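Local coordinates for protein mannose-6-phosphate isomerase (Helicobacter pylori, PDB 2QH5) that probably makes GDP-mannose from mannose 1-phosphate and GTP, releasing diphosphate, this piece being the N-terminal nucleotidyltransferase domain of a protein that is probably also an isomerase, at residues A[52-63]-A[78-87]. Sequence-based numbering, arbitrary orientation. Where two conformers were deposited one is given.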
loop_
_atom_site.group_PDB
_atom_site.type_symbol
_atom_site.label_atom_id
_atom_site.label_comp_id
_atom_site.label_asym_id
_atom_site.label_seq_id
_atom_site.Cartn_x
_atom_site.Cartn_y
_atom_site.Cartn_z
ATOM N N ASP A 52 -9.139 2.915 -11.936
ATOM C CA ASP A 52 -9.183 3.947 -12.991
ATOM C C ASP A 52 -7.805 4.501 -13.408
ATOM O O ASP A 52 -7.573 4.795 -14.587
ATOM C CB ASP A 52 -10.081 5.115 -12.570
ATOM C CG ASP A 52 -11.522 4.700 -12.361
ATOM O OD1 ASP A 52 -11.917 3.611 -12.836
ATOM O OD2 ASP A 52 -12.267 5.469 -11.717
ATOM N N GLU A 53 -6.919 4.678 -12.429
ATOM C CA GLU A 53 -5.556 5.153 -12.656
ATOM C C GLU A 53 -4.624 4.378 -11.747
ATOM O O GLU A 53 -4.994 4.044 -10.624
ATOM C CB GLU A 53 -5.430 6.628 -12.287
ATOM C CG GLU A 53 -6.201 7.608 -13.160
ATOM C CD GLU A 53 -5.901 9.063 -12.805
ATOM O OE1 GLU A 53 -6.467 9.964 -13.462
ATOM O OE2 GLU A 53 -5.096 9.312 -11.875
ATOM N N THR A 54 -3.415 4.087 -12.220
ATOM C CA THR A 54 -2.381 3.575 -11.328
ATOM C C THR A 54 -1.334 4.654 -11.064
ATOM O O THR A 54 -1.040 5.473 -11.935
ATOM C CB THR A 54 -1.741 2.279 -11.863
ATOM O OG1 THR A 54 -2.782 1.353 -12.190
ATOM C CG2 THR A 54 -0.830 1.635 -10.817
ATOM N N LEU A 55 -0.838 4.688 -9.832
ATOM C CA LEU A 55 0.334 5.458 -9.473
ATOM C C LEU A 55 1.333 4.480 -8.920
ATOM O O LEU A 55 1.111 3.884 -7.870
ATOM C CB LEU A 55 0.014 6.529 -8.422
ATOM C CG LEU A 55 1.179 7.415 -7.936
ATOM C CD1 LEU A 55 1.902 8.049 -9.105
ATOM C CD2 LEU A 55 0.685 8.502 -6.984
ATOM N N ILE A 56 2.424 4.299 -9.656
ATOM C CA ILE A 56 3.518 3.426 -9.263
ATOM C C ILE A 56 4.541 4.259 -8.525
ATOM O O ILE A 56 5.016 5.278 -9.033
ATOM C CB ILE A 56 4.182 2.816 -10.494
ATOM C CG1 ILE A 56 3.102 2.357 -11.489
ATOM C CG2 ILE A 56 5.154 1.721 -10.089
ATOM C CD1 ILE A 56 3.411 1.078 -12.191
ATOM N N VAL A 57 4.846 3.857 -7.303
ATOM C CA VAL A 57 5.890 4.524 -6.568
ATOM C C VAL A 57 7.101 3.591 -6.425
ATOM O O VAL A 57 7.008 2.530 -5.832
ATOM C CB VAL A 57 5.369 5.200 -5.245
ATOM C CG1 VAL A 57 3.986 4.703 -4.855
ATOM C CG2 VAL A 57 6.378 5.109 -4.104
ATOM N N CYS A 58 8.217 3.982 -7.039
ATOM C CA CYS A 58 9.436 3.175 -7.036
ATOM C C CYS A 58 10.666 4.050 -6.934
ATOM O O CYS A 58 10.585 5.269 -7.046
ATOM C CB CYS A 58 9.537 2.288 -8.292
ATOM S SG CYS A 58 9.419 3.156 -9.892
ATOM N N ASN A 59 11.805 3.408 -6.707
ATOM C CA ASN A 59 13.089 4.078 -6.757
ATOM C C ASN A 59 13.386 4.549 -8.173
ATOM O O ASN A 59 13.070 3.860 -9.140
ATOM C CB ASN A 59 14.194 3.138 -6.280
ATOM C CG ASN A 59 15.446 3.878 -5.880
ATOM O OD1 ASN A 59 16.186 4.374 -6.729
ATOM N ND2 ASN A 59 15.688 3.966 -4.576
ATOM N N GLU A 60 13.993 5.728 -8.284
ATOM C CA GLU A 60 14.320 6.307 -9.584
ATOM C C GLU A 60 15.344 5.459 -10.342
ATOM O O GLU A 60 15.377 5.498 -11.567
ATOM C CB GLU A 60 14.807 7.746 -9.433
ATOM C CG GLU A 60 16.082 7.874 -8.621
ATOM C CD GLU A 60 16.434 9.303 -8.299
ATOM O OE1 GLU A 60 17.470 9.524 -7.635
ATOM O OE2 GLU A 60 15.675 10.205 -8.709
ATOM N N LYS A 61 16.157 4.682 -9.614
ATOM C CA LYS A 61 17.078 3.723 -10.236
ATOM C C LYS A 61 16.335 2.709 -11.098
ATOM O O LYS A 61 16.838 2.303 -12.148
ATOM C CB LYS A 61 17.877 2.944 -9.189
ATOM C CG LYS A 61 18.859 3.743 -8.362
ATOM C CD LYS A 61 19.473 2.843 -7.292
ATOM C CE LYS A 61 20.001 3.624 -6.085
ATOM N NZ LYS A 61 21.436 4.023 -6.221
ATOM N N HIS A 62 15.147 2.296 -10.647
ATOM C CA HIS A 62 14.431 1.191 -11.287
ATOM C C HIS A 62 13.300 1.631 -12.199
ATOM O O HIS A 62 12.578 0.786 -12.722
ATOM C CB HIS A 62 13.915 0.183 -10.251
ATOM C CG HIS A 62 14.870 -0.065 -9.128
ATOM N ND1 HIS A 62 14.552 0.190 -7.811
ATOM C CD2 HIS A 62 16.146 -0.518 -9.125
ATOM C CE1 HIS A 62 15.588 -0.103 -7.045
ATOM N NE2 HIS A 62 16.568 -0.536 -7.818
ATOM N N TYR A 63 13.150 2.941 -12.400
ATOM C CA TYR A 63 12.055 3.462 -13.224
ATOM C C TYR A 63 11.943 2.702 -14.545
ATOM O O TYR A 63 10.898 2.119 -14.848
ATOM C CB TYR A 63 12.196 4.973 -13.481
ATOM C CG TYR A 63 11.220 5.480 -14.526
ATOM C CD1 TYR A 63 11.645 5.838 -15.803
ATOM C CD2 TYR A 63 9.861 5.566 -14.249
ATOM C CE1 TYR A 63 10.736 6.279 -16.768
ATOM C CE2 TYR A 63 8.955 6.005 -15.199
ATOM C CZ TYR A 63 9.393 6.363 -16.452
ATOM O OH TYR A 63 8.481 6.800 -17.382
ATOM N N SER A 78 -4.274 4.691 -17.814
ATOM C CA SER A 78 -3.696 5.954 -17.368
ATOM C C SER A 78 -2.737 5.717 -16.197
ATOM O O SER A 78 -3.151 5.710 -15.040
ATOM C CB SER A 78 -4.798 6.937 -16.980
ATOM O OG SER A 78 -4.240 8.160 -16.535
ATOM N N VAL A 79 -1.454 5.528 -16.517
ATOM C CA VAL A 79 -0.424 5.144 -15.544
ATOM C C VAL A 79 0.556 6.287 -15.258
ATOM O O VAL A 79 1.040 6.948 -16.177
ATOM C CB VAL A 79 0.372 3.903 -16.037
ATOM C CG1 VAL A 79 1.281 3.331 -14.931
ATOM C CG2 VAL A 79 -0.571 2.835 -16.568
ATOM N N GLY A 80 0.844 6.511 -13.981
ATOM C CA GLY A 80 1.791 7.534 -13.562
ATOM C C GLY A 80 2.814 6.946 -12.616
ATOM O O GLY A 80 2.606 5.866 -12.060
ATOM N N PHE A 81 3.925 7.658 -12.439
ATOM C CA PHE A 81 4.997 7.230 -11.548
ATOM C C PHE A 81 5.329 8.296 -10.530
ATOM O O PHE A 81 5.249 9.481 -10.811
ATOM C CB PHE A 81 6.270 6.959 -12.332
ATOM C CG PHE A 81 6.345 5.588 -12.910
ATOM C CD1 PHE A 81 7.123 4.613 -12.298
ATOM C CD2 PHE A 81 5.654 5.269 -14.072
ATOM C CE1 PHE A 81 7.213 3.332 -12.845
ATOM C CE2 PHE A 81 5.726 3.996 -14.609
ATOM C CZ PHE A 81 6.511 3.026 -14.002
ATOM N N LEU A 82 5.706 7.855 -9.341
ATOM C CA LEU A 82 6.328 8.722 -8.375
ATOM C C LEU A 82 7.671 8.099 -8.067
ATOM O O LEU A 82 7.752 7.016 -7.463
ATOM C CB LEU A 82 5.487 8.833 -7.111
ATOM C CG LEU A 82 6.225 9.356 -5.872
ATOM C CD1 LEU A 82 6.618 10.821 -6.026
ATOM C CD2 LEU A 82 5.401 9.136 -4.628
ATOM N N LEU A 83 8.726 8.788 -8.484
ATOM C CA LEU A 83 10.077 8.276 -8.344
ATOM C C LEU A 83 10.746 8.733 -7.055
ATOM O O LEU A 83 10.615 9.874 -6.628
ATOM C CB LEU A 83 10.914 8.638 -9.569
ATOM C CG LEU A 83 10.286 8.180 -10.887
ATOM C CD1 LEU A 83 11.202 8.502 -12.043
ATOM C CD2 LEU A 83 9.972 6.693 -10.859
ATOM N N GLU A 84 11.452 7.817 -6.415
ATOM C CA GLU A 84 12.084 8.157 -5.166
ATOM C C GLU A 84 13.601 8.138 -5.288
ATOM O O GLU A 84 14.186 7.214 -5.867
ATOM C CB GLU A 84 11.576 7.249 -4.045
ATOM C CG GLU A 84 10.056 7.349 -3.860
ATOM C CD GLU A 84 9.568 6.833 -2.522
ATOM O OE1 GLU A 84 8.916 7.619 -1.789
ATOM O OE2 GLU A 84 9.835 5.649 -2.213
ATOM N N SER A 85 14.218 9.204 -4.778
ATOM C CA SER A 85 15.655 9.246 -4.550
ATOM C C SER A 85 15.960 8.368 -3.340
ATOM O O SER A 85 16.668 7.364 -3.455
ATOM C CB SER A 85 16.117 10.691 -4.319
ATOM O OG SER A 85 15.118 11.463 -3.663
ATOM N N LEU A 86 15.396 8.747 -2.194
ATOM C CA LEU A 86 15.457 7.959 -0.965
ATOM C C LEU A 86 14.095 7.365 -0.669
ATOM O O LEU A 86 13.065 7.882 -1.115
ATOM C CB LEU A 86 15.817 8.843 0.231
ATOM C CG LEU A 86 16.942 9.871 0.181
ATOM C CD1 LEU A 86 16.677 10.957 1.217
ATOM C CD2 LEU A 86 18.311 9.219 0.397
ATOM N N SER A 87 14.092 6.293 0.113
ATOM C CA SER A 87 12.853 5.702 0.590
ATOM C C SER A 87 12.685 5.964 2.085
ATOM O O SER A 87 13.469 5.484 2.909
ATOM C CB SER A 87 12.818 4.203 0.285
ATOM O OG SER A 87 12.891 3.968 -1.114
#
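The Phe81 ring is sandwiched between Tyr63 and Ile56. Tyr63 sends its edge onto one face, with CE2 over the ring centre, in a T-shaped pair whose centroids lie 4.7 Å apart and whose planes meet at 79°. On the opposite face Ile56 CB makes a CH-pi contact, 4.0 Å from the Phe81 centroid, while Cys58 SG lies in the ring plane at the edge, 3.6 Å from Phe81 CD1. With CG of Tyr63 anti to its N (chi1 170°), the ring swings back from the start of its helix over the sheet, where Tyr63 CD2 also meets Leu83 CD2 at 3.6 Å. Flat Phe81 thus offers buried faces to an aromatic edge and a beta-branched chain, and small Cys58 fits its rim. On the other sheet face, Val57 CB packs against Leu82 CD2 at 4.0 Å. Between these layers parallel strands 53-59 and 78-84 share backbone hydrogen bonds, that from Ile56 N to Gly80 O nearly straight (2.9 Å, 174°). Beyond, Glu60 N bonds Glu84 O, and the Glu60 carboxylate salt-bridges Arg232. In this beta-alpha-beta unit of the GT-A nucleotidyltransferase domain, helix 63-69 links the strands, Phe44 of helix 39-48 touches Ile56 and Val79, and strands 5-10 and 230-233 flank the pair.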